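Local structure of taurine:2-oxoglutarate aminotransferase (Bifidobacterium kashiwanohense PV20-2, 6JIX) at residues A87-P90 with K91-A95. The protein probably transfers the amino group of taurine to 2-oxoglutarate with pyridoxal 5'-phosphate as cofactor, as a class-III aminotransferase. Residues are numbered along the deposited sequence; the frame is centred on the assembly and turned at random.
Sequences ASEP and KSRLA
E89 lies alongside R93, one helical turn on, both side chains pointing the same way, and its OE1 makes a salt bridge to R93 NH2 at 3.1 Å. The carboxylate and guanidinium planes are turned 60° apart, and OE1 approaches the guanidinium obliquely. A water sits at the guanidinium edge, in its plane, and links R93 NE weakly to E89 OE2. Both charged ends also reach the second subunit: E89 OE1 accepts from L6 N of that chain, and R93 NH2 donates to its E4 O. With an alanine in place of E89, R93 would probably lose its carboxylate mate and L6 N of the second subunit its acceptor. Helix 89-102 starts here, with S88 as N-cap, whose OG takes a weak capping bond from K91 N at 3.5 Å. A chi1 of 69° sets S88 OG between its backbone N and carbonyl carbon, facing K91 N, with K91 CB beside it. Just before the cap, A87 pairs in a parallel beta ladder with a strand of the second subunit, placing this first turn at the dimer interface of the class-III aminotransferase. Regular helical hydrogen bonds follow, S92 N to S88 O, R93 N to E89 O and L94 N to P90 O. K91 runs back past S88, bent at chi3 (75°), and its NZ bonds to Y86 O, while S92 OG donates to V11 O of the second subunit.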
loop_
_atom_site.group_PDB
_atom_site.type_symbol
_atom_site.label_atom_id
_atom_site.label_comp_id
_atom_site.label_asym_id
_atom_site.label_seq_id
_atom_site.Cartn_x
_atom_site.Cartn_y
_atom_site.Cartn_z
ATOM N N ALA A 87 11.736 17.226 -1.731
ATOM C CA ALA A 87 11.591 17.044 -3.169
ATOM C C ALA A 87 12.709 16.145 -3.674
ATOM O O ALA A 87 13.815 16.176 -3.153
ATOM C CB ALA A 87 11.618 18.389 -3.893
ATOM N N SER A 88 12.408 15.320 -4.668
ATOM C CA SER A 88 13.428 14.521 -5.323
ATOM C C SER A 88 13.207 14.585 -6.826
ATOM O O SER A 88 12.067 14.691 -7.293
ATOM C CB SER A 88 13.401 13.073 -4.841
ATOM O OG SER A 88 12.235 12.415 -5.297
ATOM N N GLU A 89 14.299 14.451 -7.584
ATOM C CA GLU A 89 14.189 14.593 -9.029
ATOM C C GLU A 89 13.136 13.645 -9.606
ATOM O O GLU A 89 12.177 14.105 -10.243
ATOM C CB GLU A 89 15.541 14.368 -9.706
ATOM C CG GLU A 89 15.557 14.939 -11.116
ATOM C CD GLU A 89 16.602 14.318 -12.007
ATOM O OE1 GLU A 89 17.277 15.059 -12.753
ATOM O OE2 GLU A 89 16.738 13.080 -11.977
ATOM N N PRO A 90 13.242 12.337 -9.376
ATOM C CA PRO A 90 12.265 11.417 -9.983
ATOM C C PRO A 90 10.827 11.720 -9.595
ATOM O O PRO A 90 9.920 11.524 -10.415
ATOM C CB PRO A 90 12.713 10.042 -9.471
ATOM C CG PRO A 90 14.111 10.221 -9.045
ATOM C CD PRO A 90 14.281 11.632 -8.616
ATOM N N LYS A 91 10.584 12.176 -8.363
ATOM C CA LYS A 91 9.216 12.453 -7.932
ATOM C C LYS A 91 8.675 13.720 -8.594
ATOM O O LYS A 91 7.523 13.751 -9.040
ATOM C CB LYS A 91 9.180 12.549 -6.407
ATOM C CG LYS A 91 7.880 12.992 -5.810
ATOM C CD LYS A 91 7.891 12.760 -4.306
ATOM C CE LYS A 91 8.737 13.789 -3.571
ATOM N NZ LYS A 91 8.826 13.488 -2.122
ATOM N N SER A 92 9.489 14.774 -8.676
ATOM C CA SER A 92 9.039 15.981 -9.360
ATOM C C SER A 92 8.813 15.713 -10.847
ATOM O O SER A 92 7.813 16.146 -11.427
ATOM C CB SER A 92 10.061 17.098 -9.161
ATOM O OG SER A 92 9.888 17.723 -7.902
ATOM N N ARG A 93 9.735 14.997 -11.479
ATOM C CA ARG A 93 9.599 14.748 -12.897
ATOM C C ARG A 93 8.396 13.867 -13.182
ATOM O O ARG A 93 7.737 14.031 -14.217
ATOM C CB ARG A 93 10.882 14.108 -13.433
ATOM C CG ARG A 93 11.207 14.486 -14.853
ATOM C CD ARG A 93 12.035 13.407 -15.516
ATOM N NE ARG A 93 13.449 13.588 -15.217
ATOM C CZ ARG A 93 14.141 14.662 -15.580
ATOM N NH1 ARG A 93 13.548 15.642 -16.258
ATOM N NH2 ARG A 93 15.426 14.756 -15.265
ATOM N N LEU A 94 8.091 12.930 -12.291
ATOM C CA LEU A 94 6.997 12.023 -12.603
ATOM C C LEU A 94 5.646 12.706 -12.429
ATOM O O LEU A 94 4.729 12.481 -13.229
ATOM C CB LEU A 94 7.086 10.759 -11.748
ATOM C CG LEU A 94 6.111 9.689 -12.231
ATOM C CD1 LEU A 94 6.173 9.549 -13.758
ATOM C CD2 LEU A 94 6.395 8.378 -11.530
ATOM N N ALA A 95 5.513 13.551 -11.401
ATOM C CA ALA A 95 4.270 14.287 -11.207
ATOM C C ALA A 95 3.967 15.185 -12.404
ATOM O O ALA A 95 2.841 15.202 -12.911
ATOM C CB ALA A 95 4.339 15.102 -9.925
HETATM O O HOH W 1 14.457 10.992 -13.282
#